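Local coordinates for putative Glycerophosphoryl diester phosphodiesterase (Silicibacter pomeroyi, PDB 3L12), which belongs to the glycerophosphoryl diester phosphodiesterase family, adopts a TIM-barrel fold and binds a magnesium ion, at residues M55-L69 and E86-L100. Numbering follows the deposited sequence. Where two conformers were deposited one is given.
Sequences MTADGVPVVTHNHHL and ERQVAEMTYAEIRAL
The His68 ring lies with one face over Gln88 CA, a CH-pi contact of 3.8 Å to the ring centroid. Gln88 CB and CG run past NE2 and CE1 of His68; the Gln88 amide beyond is nearly parallel to the ring, and Gln88 NE2 bonds to Asp153 OD2. In the ring plane, Glu86 O sits at one edge and His67 ND1 at another. His67 ND1 and His68 ND1 share a hydrogen bond of 2.9 Å, which helps fix the ring's rotation. His67 carries Asn66 OD1 over the centre of one face.

The Tyr94 ring has Thr56 CG2 at its edge and Arg98 CB over one face. Val62 CG1 comes at it obliquely, 3.4 Å from CD1. Its hydroxyl bonds to Val126 O.

Asp58 OD1 is gripped from opposite faces of its carboxylate by Thr56 OG1 and Tyr94 N, the latter 2.8 Å away on the syn side. Asp58 CG stands between its backbone N and carbonyl carbon (chi1 53°), which brings the carboxylate to the start of helix 94-98. Water links OD2 to Ala95 N. Ala57 N donates to Met92 O. Thr93 and Glu96 form a capping box at the N-terminal end of the helix: Glu96 N donates to Thr93 OG1 and Thr93 N to Glu96 OE1.

Between these ends, Leu69 CD2 meets Val89 CG2 at 3.5 Å, while CD1 reaches Met92 SE and Leu100 CD1. Leu69 N bonds to Arg87 O and Val89 N to His67 O, flanking the single bridge of His68 with Gln88. The contact joins the type I turn Thr56-Gly59, between antiparallel strands 48-55 and 61-63, to a capped helix at the periphery of the TIM barrel.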
# COMPACT_ATOMS: atom_id res chain seq x y z
N MSE A 55 -17.07 5.20 21.24
CA MSE A 55 -16.86 6.20 22.27
C MSE A 55 -15.92 5.77 23.42
O MSE A 55 -16.06 4.66 23.92
CB MSE A 55 -18.19 6.56 22.93
CG MSE A 55 -19.28 7.11 22.01
SE MSE A 55 -18.69 8.76 21.15
CE MSE A 55 -18.45 9.80 22.39
N THR A 56 -15.02 6.66 23.82
CA THR A 56 -14.20 6.43 25.00
C THR A 56 -14.99 6.81 26.27
O THR A 56 -16.09 7.38 26.22
CB THR A 56 -12.93 7.30 24.96
OG1 THR A 56 -13.31 8.67 25.04
CG2 THR A 56 -12.11 7.04 23.65
N ALA A 57 -14.39 6.54 27.43
CA ALA A 57 -15.01 6.89 28.71
C ALA A 57 -15.22 8.38 28.84
O ALA A 57 -16.20 8.83 29.46
CB ALA A 57 -14.13 6.42 29.88
N ASP A 58 -14.30 9.16 28.28
CA ASP A 58 -14.37 10.61 28.37
C ASP A 58 -15.10 11.27 27.20
O ASP A 58 -14.96 12.48 26.99
CB ASP A 58 -13.00 11.26 28.66
CG ASP A 58 -11.86 10.85 27.70
OD1 ASP A 58 -11.86 9.79 27.00
OD2 ASP A 58 -10.88 11.63 27.73
N GLY A 59 -15.87 10.47 26.47
CA GLY A 59 -16.75 10.99 25.42
C GLY A 59 -16.09 11.38 24.13
O GLY A 59 -16.62 12.23 23.39
N VAL A 60 -14.97 10.76 23.82
CA VAL A 60 -14.25 11.06 22.56
C VAL A 60 -14.60 10.00 21.50
O VAL A 60 -14.40 8.81 21.74
CB VAL A 60 -12.70 11.15 22.74
CG1 VAL A 60 -11.99 11.56 21.43
CG2 VAL A 60 -12.31 12.14 23.82
N PRO A 61 -15.15 10.41 20.35
CA PRO A 61 -15.33 9.45 19.26
C PRO A 61 -13.96 9.10 18.66
O PRO A 61 -13.22 10.01 18.24
CB PRO A 61 -16.19 10.19 18.23
CG PRO A 61 -16.70 11.39 18.95
CD PRO A 61 -15.72 11.73 20.02
N VAL A 62 -13.62 7.83 18.67
CA VAL A 62 -12.32 7.35 18.16
C VAL A 62 -12.56 6.32 17.07
O VAL A 62 -13.62 5.68 17.00
CB VAL A 62 -11.40 6.79 19.28
CG1 VAL A 62 -11.02 7.92 20.26
CG2 VAL A 62 -12.03 5.61 19.97
N VAL A 63 -11.53 6.16 16.23
CA VAL A 63 -11.61 5.29 15.08
C VAL A 63 -10.94 3.94 15.37
O VAL A 63 -9.71 3.83 15.32
CB VAL A 63 -10.99 5.97 13.86
CG1 VAL A 63 -11.20 5.10 12.61
CG2 VAL A 63 -11.60 7.38 13.64
N THR A 64 -11.78 2.95 15.70
CA THR A 64 -11.34 1.58 16.01
C THR A 64 -12.54 0.69 15.75
O THR A 64 -13.68 1.13 15.94
CB THR A 64 -10.72 1.44 17.41
OG1 THR A 64 -10.19 0.12 17.55
CG2 THR A 64 -11.69 1.70 18.48
N HIS A 65 -12.29 -0.56 15.38
CA HIS A 65 -13.34 -1.41 14.84
C HIS A 65 -14.29 -2.01 15.82
O HIS A 65 -15.40 -2.37 15.43
CB HIS A 65 -12.75 -2.56 13.99
CG HIS A 65 -12.34 -3.77 14.78
ND1 HIS A 65 -11.18 -3.83 15.52
CD2 HIS A 65 -12.95 -4.97 14.94
CE1 HIS A 65 -11.11 -5.00 16.12
NE2 HIS A 65 -12.14 -5.73 15.75
N ASN A 66 -13.86 -2.15 17.08
CA ASN A 66 -14.70 -2.72 18.11
C ASN A 66 -14.68 -1.99 19.45
O ASN A 66 -13.82 -1.17 19.75
CB ASN A 66 -14.26 -4.16 18.32
CG ASN A 66 -15.29 -4.98 19.04
OD1 ASN A 66 -16.51 -4.70 18.93
ND2 ASN A 66 -14.82 -5.95 19.83
N HIS A 67 -15.73 -2.26 20.23
CA HIS A 67 -15.90 -1.63 21.56
C HIS A 67 -14.92 -2.20 22.60
O HIS A 67 -14.89 -1.71 23.73
CB HIS A 67 -17.38 -1.71 21.99
CG HIS A 67 -17.98 -3.03 21.75
ND1 HIS A 67 -17.53 -4.17 22.37
CD2 HIS A 67 -18.99 -3.42 20.92
CE1 HIS A 67 -18.25 -5.20 21.97
NE2 HIS A 67 -19.12 -4.78 21.07
N HIS A 68 -14.17 -3.24 22.25
CA HIS A 68 -13.05 -3.76 23.01
C HIS A 68 -11.81 -3.79 22.10
O HIS A 68 -11.93 -3.92 20.88
CB HIS A 68 -13.34 -5.14 23.56
CG HIS A 68 -14.33 -5.15 24.69
ND1 HIS A 68 -15.69 -4.92 24.52
CD2 HIS A 68 -14.17 -5.43 26.01
CE1 HIS A 68 -16.29 -4.99 25.70
NE2 HIS A 68 -15.39 -5.32 26.62
N LEU A 69 -10.62 -3.67 22.69
CA LEU A 69 -9.38 -3.68 21.95
C LEU A 69 -8.86 -5.11 21.80
O LEU A 69 -8.81 -5.89 22.75
CB LEU A 69 -8.31 -2.81 22.59
CG LEU A 69 -8.67 -1.32 22.75
CD1 LEU A 69 -7.52 -0.52 23.39
CD2 LEU A 69 -9.12 -0.67 21.41
N GLU A 86 -9.75 -8.69 26.91
CA GLU A 86 -9.80 -7.48 26.13
C GLU A 86 -10.30 -6.32 26.94
O GLU A 86 -11.20 -6.47 27.78
CB GLU A 86 -10.67 -7.67 24.88
CG GLU A 86 -10.08 -8.58 23.86
CD GLU A 86 -10.88 -8.68 22.54
OE1 GLU A 86 -11.89 -7.96 22.35
OE2 GLU A 86 -10.46 -9.48 21.70
N ARG A 87 -9.74 -5.15 26.68
CA ARG A 87 -10.12 -3.96 27.39
C ARG A 87 -11.26 -3.22 26.71
O ARG A 87 -11.24 -3.03 25.47
CB ARG A 87 -8.91 -3.07 27.42
CG ARG A 87 -7.72 -3.67 28.16
CD ARG A 87 -6.52 -2.67 28.13
NE ARG A 87 -5.29 -3.40 28.46
CZ ARG A 87 -4.09 -2.85 28.61
NH1 ARG A 87 -3.91 -1.54 28.55
NH2 ARG A 87 -3.08 -3.66 28.86
N GLN A 88 -12.22 -2.79 27.52
CA GLN A 88 -13.44 -2.14 27.05
C GLN A 88 -13.15 -0.66 26.80
O GLN A 88 -12.80 0.09 27.70
CB GLN A 88 -14.54 -2.30 28.06
CG GLN A 88 -15.90 -1.78 27.63
CD GLN A 88 -16.96 -1.92 28.75
OE1 GLN A 88 -16.65 -2.22 29.89
NE2 GLN A 88 -18.20 -1.61 28.41
N VAL A 89 -13.37 -0.25 25.57
CA VAL A 89 -13.03 1.12 25.18
C VAL A 89 -13.81 2.19 25.99
O VAL A 89 -13.25 3.22 26.36
CB VAL A 89 -13.18 1.34 23.62
CG1 VAL A 89 -13.11 2.82 23.25
CG2 VAL A 89 -12.13 0.51 22.82
N ALA A 90 -15.08 1.93 26.26
CA ALA A 90 -15.97 2.85 27.00
C ALA A 90 -15.51 3.07 28.45
O ALA A 90 -16.01 3.99 29.13
CB ALA A 90 -17.40 2.32 26.99
N GLU A 91 -14.66 2.17 28.93
CA GLU A 91 -14.09 2.29 30.29
C GLU A 91 -12.67 2.88 30.33
O GLU A 91 -12.09 2.94 31.41
CB GLU A 91 -14.09 0.92 30.97
CG GLU A 91 -15.52 0.43 31.32
CD GLU A 91 -16.18 1.18 32.48
OE1 GLU A 91 -15.49 1.93 33.24
OE2 GLU A 91 -17.43 1.03 32.70
N MSE A 92 -12.12 3.26 29.17
CA MSE A 92 -10.79 3.86 29.04
C MSE A 92 -10.89 5.29 28.57
O MSE A 92 -11.73 5.63 27.71
CB MSE A 92 -9.96 3.10 27.99
CG MSE A 92 -9.85 1.67 28.26
SE MSE A 92 -8.90 0.70 26.85
CE MSE A 92 -7.20 1.49 27.17
N THR A 93 -10.01 6.14 29.07
CA THR A 93 -9.91 7.49 28.58
C THR A 93 -9.19 7.47 27.26
O THR A 93 -8.45 6.51 26.94
CB THR A 93 -9.16 8.43 29.53
OG1 THR A 93 -7.78 8.04 29.61
CG2 THR A 93 -9.82 8.45 30.95
N TYR A 94 -9.37 8.52 26.45
CA TYR A 94 -8.66 8.59 25.21
C TYR A 94 -7.13 8.58 25.47
O TYR A 94 -6.39 7.92 24.74
CB TYR A 94 -9.04 9.82 24.36
CG TYR A 94 -8.24 9.81 23.08
CD1 TYR A 94 -8.31 8.76 22.19
CD2 TYR A 94 -7.35 10.84 22.77
CE1 TYR A 94 -7.53 8.69 21.03
CE2 TYR A 94 -6.59 10.78 21.60
CZ TYR A 94 -6.68 9.68 20.75
OH TYR A 94 -5.94 9.64 19.59
N ALA A 95 -6.68 9.25 26.53
CA ALA A 95 -5.22 9.25 26.84
C ALA A 95 -4.68 7.83 27.10
O ALA A 95 -3.60 7.48 26.64
CB ALA A 95 -4.90 10.15 28.00
N GLU A 96 -5.45 7.02 27.79
CA GLU A 96 -5.06 5.63 28.05
C GLU A 96 -5.00 4.83 26.77
O GLU A 96 -4.13 3.96 26.60
CB GLU A 96 -6.03 5.00 29.05
CG GLU A 96 -5.87 5.64 30.40
CD GLU A 96 -7.09 5.54 31.32
OE1 GLU A 96 -8.10 4.90 30.94
OE2 GLU A 96 -7.01 6.10 32.47
N ILE A 97 -5.94 5.07 25.85
CA ILE A 97 -5.96 4.38 24.58
C ILE A 97 -4.78 4.79 23.74
O ILE A 97 -4.15 3.97 23.06
CB ILE A 97 -7.27 4.62 23.80
CG1 ILE A 97 -8.42 3.88 24.51
CG2 ILE A 97 -7.10 4.18 22.34
CD1 ILE A 97 -9.81 4.34 24.05
N ARG A 98 -4.50 6.08 23.78
CA ARG A 98 -3.46 6.68 22.97
C ARG A 98 -2.06 6.17 23.35
O ARG A 98 -1.15 6.23 22.51
CB ARG A 98 -3.50 8.23 23.12
CG ARG A 98 -2.75 8.94 22.03
CD ARG A 98 -2.85 10.44 22.10
NE ARG A 98 -2.21 11.01 20.91
N ALA A 99 -1.91 5.64 24.58
CA ALA A 99 -0.64 5.08 25.03
C ALA A 99 -0.27 3.74 24.35
O ALA A 99 0.88 3.25 24.49
CB ALA A 99 -0.65 4.87 26.52
N LEU A 100 -1.25 3.16 23.66
CA LEU A 100 -1.06 1.87 22.97
C LEU A 100 -0.69 1.98 21.51
O LEU A 100 -0.90 3.00 20.88
CB LEU A 100 -2.31 1.02 23.14
CG LEU A 100 -2.85 0.87 24.57
CD1 LEU A 100 -4.22 0.17 24.57
CD2 LEU A 100 -1.85 0.15 25.46
O HOH W 1 -8.25 11.37 27.76
O HOH W 2 -11.89 -6.59 19.86
O HOH W 3 -16.71 0.06 24.73
O HOH W 4 -7.49 -5.15 25.04